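Local coordinates for peptidase M16 domain protein (Alicyclobacillus acidocaldarius subsp. acidocaldarius DSM 446, PDB 4XEA) that probably hydrolyses peptides as a metallopeptidase of family M16, with a nickel ion held in its metal site in this crystal, at residues A60-H65 with K128-I133; L121-V126 with I176-L181; A134-M139 with D165-V170. All blocks are in the same frame, centred on the assembly; numbering follows the deposited sequence.

Contact 1 (A60-H65 with K128-I133); sequences AHFLEH and KEKGII. With NI (nickel (II) ion), chain C.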
loop_
_atom_site.group_PDB
_atom_site.type_symbol
_atom_site.label_atom_id
_atom_site.label_comp_id
_atom_site.label_asym_id
_atom_site.label_seq_id
_atom_site.Cartn_x
_atom_site.Cartn_y
_atom_site.Cartn_z
ATOM N N ALA A 60 14.431 4.118 22.150
ATOM C CA ALA A 60 14.578 3.399 20.883
ATOM C C ALA A 60 14.309 4.338 19.693
ATOM O O ALA A 60 15.081 4.399 18.726
ATOM C CB ALA A 60 13.686 2.156 20.822
ATOM N N HIS A 61 13.234 5.105 19.814
ATOM C CA HIS A 61 12.759 5.975 18.722
ATOM C C HIS A 61 13.608 7.246 18.573
ATOM O O HIS A 61 13.834 7.729 17.459
ATOM C CB HIS A 61 11.301 6.297 18.992
ATOM C CG HIS A 61 10.763 7.392 18.159
ATOM N ND1 HIS A 61 10.690 8.690 18.617
ATOM C CD2 HIS A 61 10.311 7.410 16.883
ATOM C CE1 HIS A 61 10.193 9.458 17.671
ATOM N NE2 HIS A 61 9.936 8.703 16.618
ATOM N N PHE A 62 14.079 7.780 19.695
ATOM C CA PHE A 62 15.051 8.898 19.686
ATOM C C PHE A 62 16.336 8.486 18.924
ATOM O O PHE A 62 16.833 9.212 18.041
ATOM C CB PHE A 62 15.357 9.291 21.135
ATOM C CG PHE A 62 15.834 10.710 21.314
ATOM C CD1 PHE A 62 17.011 11.141 20.742
ATOM C CD2 PHE A 62 15.132 11.591 22.127
ATOM C CE1 PHE A 62 17.457 12.454 20.935
ATOM C CE2 PHE A 62 15.573 12.892 22.319
ATOM C CZ PHE A 62 16.726 13.320 21.726
ATOM N N LEU A 63 16.865 7.312 19.243
ATOM C CA LEU A 63 18.055 6.793 18.545
ATOM C C LEU A 63 17.775 6.629 17.038
ATOM O O LEU A 63 18.622 6.964 16.206
ATOM C CB LEU A 63 18.529 5.467 19.143
ATOM C CG LEU A 63 19.114 5.512 20.556
ATOM C CD1 LEU A 63 19.425 4.093 20.995
ATOM C CD2 LEU A 63 20.411 6.422 20.587
ATOM N N GLU A 64 16.562 6.186 16.697
ATOM C CA GLU A 64 16.190 6.050 15.286
ATOM C C GLU A 64 16.301 7.365 14.578
ATOM O O GLU A 64 16.827 7.427 13.463
ATOM C CB GLU A 64 14.774 5.464 15.131
ATOM C CG GLU A 64 14.324 5.297 13.663
ATOM C CD GLU A 64 12.872 5.729 13.463
ATOM O OE1 GLU A 64 11.985 5.213 14.159
ATOM O OE2 GLU A 64 12.628 6.626 12.654
ATOM N N HIS A 65 15.795 8.427 15.198
ATOM C CA HIS A 65 15.855 9.721 14.589
ATOM C C HIS A 65 17.311 10.174 14.399
ATOM O O HIS A 65 17.648 10.787 13.390
ATOM C CB HIS A 65 15.136 10.758 15.454
ATOM C CG HIS A 65 13.710 10.956 15.087
ATOM N ND1 HIS A 65 13.222 12.167 14.645
ATOM C CD2 HIS A 65 12.665 10.095 15.073
ATOM C CE1 HIS A 65 11.930 12.046 14.389
ATOM N NE2 HIS A 65 11.569 10.803 14.644
ATOM N N LYS A 128 17.915 19.828 20.186
ATOM C CA LYS A 128 17.121 20.098 18.980
ATOM C C LYS A 128 16.092 19.004 18.717
ATOM O O LYS A 128 14.920 19.288 18.438
ATOM C CB LYS A 128 18.023 20.254 17.751
ATOM C CG LYS A 128 17.244 20.557 16.468
ATOM C CD LYS A 128 18.148 20.864 15.317
ATOM C CE LYS A 128 17.347 21.094 14.050
ATOM N NZ LYS A 128 18.247 21.213 12.886
ATOM N N GLU A 129 16.524 17.746 18.833
ATOM C CA GLU A 129 15.691 16.650 18.425
ATOM C C GLU A 129 14.561 16.432 19.441
ATOM O O GLU A 129 13.551 15.843 19.093
ATOM C CB GLU A 129 16.524 15.369 18.232
ATOM C CG GLU A 129 15.851 14.284 17.388
ATOM C CD GLU A 129 15.762 14.647 15.916
ATOM O OE1 GLU A 129 14.805 14.210 15.254
ATOM O OE2 GLU A 129 16.648 15.371 15.417
ATOM N N LYS A 130 14.724 16.901 20.682
ATOM C CA LYS A 130 13.659 16.761 21.704
ATOM C C LYS A 130 12.418 17.573 21.308
ATOM O O LYS A 130 11.285 17.110 21.466
ATOM C CB LYS A 130 14.131 17.228 23.089
ATOM C CG LYS A 130 14.878 16.196 23.928
ATOM C CD LYS A 130 15.377 16.836 25.223
ATOM C CE LYS A 130 16.305 15.920 26.010
ATOM N NZ LYS A 130 16.297 16.239 27.465
ATOM N N GLY A 131 12.654 18.785 20.819
ATOM C CA GLY A 131 11.582 19.659 20.333
ATOM C C GLY A 131 10.827 19.060 19.150
ATOM O O GLY A 131 9.583 19.157 19.066
ATOM N N ILE A 132 11.593 18.438 18.236
ATOM C CA ILE A 132 11.044 17.824 17.026
ATOM C C ILE A 132 10.177 16.626 17.391
ATOM O O ILE A 132 9.121 16.424 16.804
ATOM C CB ILE A 132 12.167 17.412 16.027
ATOM C CG1 ILE A 132 12.915 18.662 15.523
ATOM C CG2 ILE A 132 11.602 16.605 14.863
ATOM C CD1 ILE A 132 14.109 18.362 14.629
ATOM N N ILE A 133 10.608 15.844 18.379
ATOM C CA ILE A 133 9.856 14.670 18.792
ATOM C C ILE A 133 8.628 15.065 19.618
ATOM O O ILE A 133 7.565 14.485 19.428
ATOM C CB ILE A 133 10.735 13.648 19.532
ATOM C CG1 ILE A 133 11.843 13.146 18.596
ATOM C CG2 ILE A 133 9.907 12.467 19.983
ATOM C CD1 ILE A 133 12.924 12.381 19.315
HETATM NI NI NI C . 9.724 9.595 14.596
HETATM O O HOH W 1 9.405 10.152 12.241
#
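A buried crossing of two helices, 59-66 and 123-141, beside the metal site: the short segments 60-65 and 128-133 run at 114° with their axes 11.0 Å apart, so only side chains bridge them. His65 and Glu129 make the polar link. ND1 of His65 donates to OE1 of Glu129 over 2.7 Å (N-H...O 148°), the acceptor near the plane of the imidazole, and the oxygen uses its anti lone pair. Glu129 gets there with CG anti to its backbone N and a bend at chi2 (71°). Its other oxygen has a long, weak ion pair with Lys66. HFLEH of 61-65 is the inverted zinc-binding HxxEH motif of M16 peptidases, and NE2 of His61 and NE2 of His65 each bind nickel at 2.2 Å, with a water at 2.4 Å. Glu129 is a second-shell residue that helps, together with the nickel at NE2, to set the rotation of the His65 ring and would probably make it a stronger ligand. Beside the polar link, CD1 of Ile133 sits over one face of Phe62 in a CH-pi contact, 4.0 Å from the ring centroid, while CG of Lys130 meets the ring edge. CG2 of Ile133 abuts the edge of His61, 3.8 Å from CE1.

Contact 2 (L121-V126 with I176-L181); sequences LTDENV and ITKEQL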
loop_
_atom_site.group_PDB
_atom_site.type_symbol
_atom_site.label_atom_id
_atom_site.label_comp_id
_atom_site.label_asym_id
_atom_site.label_seq_id
_atom_site.Cartn_x
_atom_site.Cartn_y
_atom_site.Cartn_z
ATOM N N LEU A 121 26.069 12.064 18.533
ATOM C CA LEU A 121 25.245 12.857 19.427
ATOM C C LEU A 121 26.036 13.976 20.065
ATOM O O LEU A 121 27.180 13.787 20.460
ATOM C CB LEU A 121 24.716 11.971 20.556
ATOM C CG LEU A 121 23.838 10.794 20.153
ATOM C CD1 LEU A 121 23.378 10.091 21.404
ATOM C CD2 LEU A 121 22.667 11.284 19.320
ATOM N N THR A 122 25.402 15.139 20.189
ATOM C CA THR A 122 25.974 16.290 20.889
ATOM C C THR A 122 24.889 16.820 21.813
ATOM O O THR A 122 23.689 16.557 21.578
ATOM C CB THR A 122 26.378 17.434 19.923
ATOM O OG1 THR A 122 25.199 18.058 19.400
ATOM C CG2 THR A 122 27.265 16.920 18.767
ATOM N N ASP A 123 25.276 17.548 22.855
ATOM C CA ASP A 123 24.279 18.108 23.758
ATOM C C ASP A 123 23.317 18.966 22.959
ATOM O O ASP A 123 22.102 18.874 23.152
ATOM C CB ASP A 123 24.906 18.908 24.895
ATOM C CG ASP A 123 25.678 18.038 25.863
ATOM O OD1 ASP A 123 25.075 17.108 26.435
ATOM O OD2 ASP A 123 26.893 18.293 26.049
ATOM N N GLU A 124 23.860 19.748 22.028
ATOM C CA GLU A 124 23.070 20.603 21.154
ATOM C C GLU A 124 22.018 19.801 20.382
ATOM O O GLU A 124 20.828 20.066 20.527
ATOM C CB GLU A 124 23.995 21.391 20.203
ATOM C CG GLU A 124 23.283 22.318 19.214
ATOM C CD GLU A 124 23.418 21.876 17.758
ATOM O OE1 GLU A 124 24.296 22.439 17.070
ATOM O OE2 GLU A 124 22.650 20.993 17.302
ATOM N N ASN A 125 22.444 18.801 19.606
ATOM C CA ASN A 125 21.528 18.097 18.699
ATOM C C ASN A 125 20.572 17.148 19.399
ATOM O O ASN A 125 19.548 16.759 18.829
ATOM C CB ASN A 125 22.282 17.415 17.539
ATOM C CG ASN A 125 22.948 16.099 17.919
ATOM O OD1 ASN A 125 22.737 15.554 19.000
ATOM N ND2 ASN A 125 23.768 15.582 17.005
ATOM N N VAL A 126 20.918 16.763 20.626
ATOM C CA VAL A 126 19.985 16.081 21.510
ATOM C C VAL A 126 18.898 17.064 21.933
ATOM O O VAL A 126 17.719 16.724 21.952
ATOM C CB VAL A 126 20.691 15.472 22.761
ATOM C CG1 VAL A 126 19.682 15.122 23.860
ATOM C CG2 VAL A 126 21.492 14.247 22.362
ATOM N N ILE A 176 15.075 12.624 28.773
ATOM C CA ILE A 176 16.145 11.823 28.152
ATOM C C ILE A 176 17.455 12.633 28.139
ATOM O O ILE A 176 17.438 13.821 27.839
ATOM C CB ILE A 176 15.752 11.359 26.706
ATOM C CG1 ILE A 176 14.624 10.325 26.756
ATOM C CG2 ILE A 176 16.936 10.745 25.973
ATOM C CD1 ILE A 176 14.105 9.881 25.393
ATOM N N THR A 177 18.571 12.003 28.506
ATOM C CA THR A 177 19.879 12.658 28.493
ATOM C C THR A 177 20.789 11.986 27.467
ATOM O O THR A 177 20.615 10.811 27.127
ATOM C CB THR A 177 20.565 12.567 29.864
ATOM O OG1 THR A 177 20.970 11.211 30.083
ATOM C CG2 THR A 177 19.624 13.006 30.996
ATOM N N LYS A 178 21.787 12.714 26.999
ATOM C CA LYS A 178 22.763 12.179 26.052
ATOM C C LYS A 178 23.413 10.899 26.601
ATOM O O LYS A 178 23.656 9.953 25.859
ATOM C CB LYS A 178 23.836 13.230 25.729
ATOM C CG LYS A 178 24.873 12.757 24.717
ATOM C CD LYS A 178 25.894 13.849 24.367
ATOM C CE LYS A 178 26.940 14.021 25.454
ATOM N NZ LYS A 178 27.445 15.394 25.429
ATOM N N GLU A 179 23.665 10.886 27.901
ATOM C CA GLU A 179 24.291 9.760 28.603
ATOM C C GLU A 179 23.450 8.489 28.483
ATOM O O GLU A 179 23.942 7.388 28.179
ATOM C CB GLU A 179 24.421 10.140 30.095
ATOM C CG GLU A 179 25.507 11.159 30.430
ATOM C CD GLU A 179 25.268 12.610 29.910
ATOM O OE1 GLU A 179 24.114 13.110 29.901
ATOM O OE2 GLU A 179 26.269 13.264 29.521
ATOM N N GLN A 180 22.162 8.642 28.727
ATOM C CA GLN A 180 21.211 7.545 28.550
ATOM C C GLN A 180 21.142 7.049 27.122
ATOM O O GLN A 180 21.137 5.848 26.877
ATOM C CB GLN A 180 19.838 8.000 28.975
ATOM C CG GLN A 180 19.731 8.158 30.469
ATOM C CD GLN A 180 18.442 8.837 30.877
ATOM O OE1 GLN A 180 17.812 9.525 30.073
ATOM N NE2 GLN A 180 18.065 8.677 32.140
ATOM N N LEU A 181 21.083 7.974 26.173
ATOM C CA LEU A 181 21.016 7.587 24.775
ATOM C C LEU A 181 22.248 6.767 24.419
ATOM O O LEU A 181 22.152 5.760 23.716
ATOM C CB LEU A 181 20.930 8.823 23.864
ATOM C CG LEU A 181 19.609 9.573 23.767
ATOM C CD1 LEU A 181 19.791 10.984 23.097
ATOM C CD2 LEU A 181 18.561 8.722 23.011
#
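The flat groups are two side-chain amides, each approached from above its plane, and a carboxylate. Thr122 N donates to Asn125 OD1 (2.9 Å) from 52° above the carbonyl plane; Thr177 N donates to Gln180 OE1 (3.0 Å) from 40° above its plane and farther out beyond the oxygen. Each threonine returns the bond, its OG1 accepting from the backbone N of Asn125 or Gln180. These two capping boxes close the N-termini of helices 123-141 and 178-188. NZ of Lys178 comes obliquely to the Asp123 carboxylate, almost equally far from both oxygens, 3.0 Å from OD2 and 3.1 Å from OD1: a salt bridge with a weak hydrogen bond. Lys178 starts extended, CG anti to its backbone N, then turns at chi3 (78°), its CD passing Thr122 C at 4.0 Å. An alanine here would remove the salt bridge and the aliphatic cover of the 121-123 backbone, and would probably loosen the hold between the helix starts. On the inner side, CD1 of Leu121 touches Leu181 CB at 3.7 Å, and CG2 of Val126 meets Leu181 CD1 tip to tip. The two helix starts thus pack together, with helix 59-66 alongside: its Lys66 touches Leu121 and Asn125.

Contact 3 (A134-M139 with D165-V170); sequences AQEIHM and DIAGTV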
loop_
_atom_site.group_PDB
_atom_site.type_symbol
_atom_site.label_atom_id
_atom_site.label_comp_id
_atom_site.label_asym_id
_atom_site.label_seq_id
_atom_site.Cartn_x
_atom_site.Cartn_y
_atom_site.Cartn_z
ATOM N N ALA A 134 8.749 16.085 20.475
ATOM C CA ALA A 134 7.594 16.548 21.256
ATOM C C ALA A 134 6.455 16.960 20.336
ATOM O O ALA A 134 5.294 16.665 20.600
ATOM C CB ALA A 134 7.973 17.685 22.163
ATOM N N GLN A 135 6.801 17.631 19.247
ATOM C CA GLN A 135 5.819 18.099 18.271
ATOM C C GLN A 135 5.123 16.943 17.573
ATOM O O GLN A 135 3.901 16.939 17.431
ATOM C CB GLN A 135 6.498 18.989 17.226
ATOM C CG GLN A 135 6.713 20.400 17.705
ATOM C CD GLN A 135 5.423 21.184 17.759
ATOM O OE1 GLN A 135 4.337 20.638 17.541
ATOM N NE2 GLN A 135 5.530 22.480 18.036
ATOM N N GLU A 136 5.927 15.989 17.111
ATOM C CA GLU A 136 5.436 14.746 16.516
ATOM C C GLU A 136 4.464 14.022 17.464
ATOM O O GLU A 136 3.424 13.523 17.024
ATOM C CB GLU A 136 6.632 13.849 16.159
ATOM C CG GLU A 136 6.291 12.492 15.516
ATOM C CD GLU A 136 7.102 11.339 16.111
ATOM O OE1 GLU A 136 6.467 10.331 16.520
ATOM O OE2 GLU A 136 8.357 11.441 16.170
ATOM N N ILE A 137 4.797 13.979 18.755
ATOM C CA ILE A 137 3.919 13.399 19.780
ATOM C C ILE A 137 2.577 14.147 19.879
ATOM O O ILE A 137 1.539 13.510 19.942
ATOM C CB ILE A 137 4.597 13.366 21.169
ATOM C CG1 ILE A 137 5.748 12.348 21.182
ATOM C CG2 ILE A 137 3.600 12.992 22.255
ATOM C CD1 ILE A 137 6.638 12.449 22.405
ATOM N N HIS A 138 2.596 15.478 19.893
ATOM C CA HIS A 138 1.342 16.280 19.922
ATOM C C HIS A 138 0.431 16.017 18.726
ATOM O O HIS A 138 -0.777 15.854 18.882
ATOM C CB HIS A 138 1.640 17.785 19.994
ATOM C CG HIS A 138 2.077 18.251 21.350
ATOM N ND1 HIS A 138 1.245 18.228 22.450
ATOM C CD2 HIS A 138 3.257 18.758 21.783
ATOM C CE1 HIS A 138 1.897 18.694 23.503
ATOM N NE2 HIS A 138 3.118 19.025 23.123
HETATM N N MSE A 139 1.033 15.979 17.542
HETATM C CA MSE A 139 0.317 15.735 16.288
HETATM C C MSE A 139 -0.367 14.372 16.319
HETATM O O MSE A 139 -1.551 14.249 16.014
HETATM C CB MSE A 139 1.292 15.788 15.099
HETATM C CG MSE A 139 0.795 16.566 13.904
HETATM SE SE MSE A 139 0.690 18.499 14.223
HETATM C CE MSE A 139 2.412 18.725 15.145
ATOM N N ASP A 165 2.969 5.149 23.900
ATOM C CA ASP A 165 3.217 5.139 22.464
ATOM C C ASP A 165 4.736 5.108 22.164
ATOM O O ASP A 165 5.560 5.476 22.981
ATOM C CB ASP A 165 2.530 6.315 21.751
ATOM C CG ASP A 165 2.286 6.028 20.238
ATOM O OD1 ASP A 165 2.569 4.882 19.717
ATOM O OD2 ASP A 165 1.836 6.952 19.581
ATOM N N ILE A 166 5.062 4.657 20.976
ATOM C CA ILE A 166 6.434 4.392 20.564
ATOM C C ILE A 166 7.406 5.549 20.775
ATOM O O ILE A 166 8.541 5.316 21.204
ATOM C CB ILE A 166 6.466 3.803 19.130
ATOM C CG1 ILE A 166 5.879 2.353 19.171
ATOM C CG2 ILE A 166 7.895 3.823 18.540
ATOM C CD1 ILE A 166 5.372 1.882 17.824
ATOM N N ALA A 167 6.950 6.786 20.526
ATOM C CA ALA A 167 7.762 7.985 20.715
ATOM C C ALA A 167 7.931 8.433 22.181
ATOM O O ALA A 167 8.745 9.301 22.477
ATOM C CB ALA A 167 7.190 9.150 19.854
ATOM N N GLY A 168 7.188 7.832 23.091
ATOM C CA GLY A 168 7.203 8.222 24.500
ATOM C C GLY A 168 6.186 9.305 24.756
ATOM O O GLY A 168 5.245 9.460 23.977
ATOM N N THR A 169 6.376 10.071 25.831
ATOM C CA THR A 169 5.569 11.286 26.091
ATOM C C THR A 169 6.436 12.543 25.956
ATOM O O THR A 169 7.656 12.461 25.823
ATOM C CB THR A 169 4.916 11.253 27.505
ATOM O OG1 THR A 169 5.939 11.235 28.511
ATOM C CG2 THR A 169 4.040 10.010 27.691
ATOM N N VAL A 170 5.804 13.713 25.989
ATOM C CA VAL A 170 6.535 14.965 26.064
ATOM C C VAL A 170 7.464 14.981 27.296
ATOM O O VAL A 170 8.655 15.261 27.178
ATOM C CB VAL A 170 5.545 16.183 26.077
ATOM C CG1 VAL A 170 6.289 17.522 26.241
ATOM C CG2 VAL A 170 4.694 16.180 24.811
#
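Glu136, the third protein residue of the nickel site, stands on helix 123-141 and is backed here by the irregular segment 165-170 that leads into helix 170-175. Its CG is anti to the backbone N, and the chain bends at chi2 (-136°), carrying the carboxylate to the ion: OE2 is 2.8 Å from nickel, a longer approach than those of the two histidine nitrogens. The other oxygen, OE1, rests against the methyl CB of Ala167 at 3.6 Å, so this small residue borders the carboxylate on the side of the loop. Ala167 also touches His61, and so lies beside two residues of the metal site. With His61 and His65 on helix 59-66, Glu136 makes up the HxxEH...E arrangement of the M16 family, in which the last ligand comes from a separate helix.

The next residue, Ile137, has the largest share of the packing. Its CG1 meets Ala167 CB at 3.8 Å, and its CD1 pushes on to the backbone beyond, 3.7 Å from Gly168 O and 3.6 Å from Thr169 C. Before this, Asp165 to Gly168 form a type I turn, Gly168 N donating to Asp165 O over 2.9 Å. Gly168, which ends the turn, has a positive phi of 89°, where a CB would jam against the carbonyl O of Ala167. Asp165 OD1 forms a salt bridge with Arg146 of helix 144-156 and takes a weak bond from Ile166 N. Thr169 is the N-cap of helix 170-175, its OG1 accepting from Ser172 N. Val170, at the start of that helix, spreads its two methyls along helix 123-141: CG1 faces Ala134 CB, while CG2 lies 4.2 Å from Ile137 CG2 and reaches NE2 of His138 at 3.7 Å.

In the fold
Helix 123-141 runs through all three contacts: its start belongs to contact 2, the next part to contact 1, and the following turns to contact 3. The centre of contact 1 is about 10 Å from each of the other two centres, whereas those of contacts 2 and 3 are about 17 Å apart and their nearest atoms about 6 Å. Contacts 1 and 3 share the nickel site: His61 CE1 lies 3.1 Å from Glu136 OE2. Towards contact 2, Phe62 CE1 packs on Leu181 CD1 at 3.5 Å, and Lys130 NZ, which also bonds Arg174 O, reaches Ile176 O at 2.7 Å. Contact 2 is set back from the metal, with the Leu181 side chain about 12 Å from it.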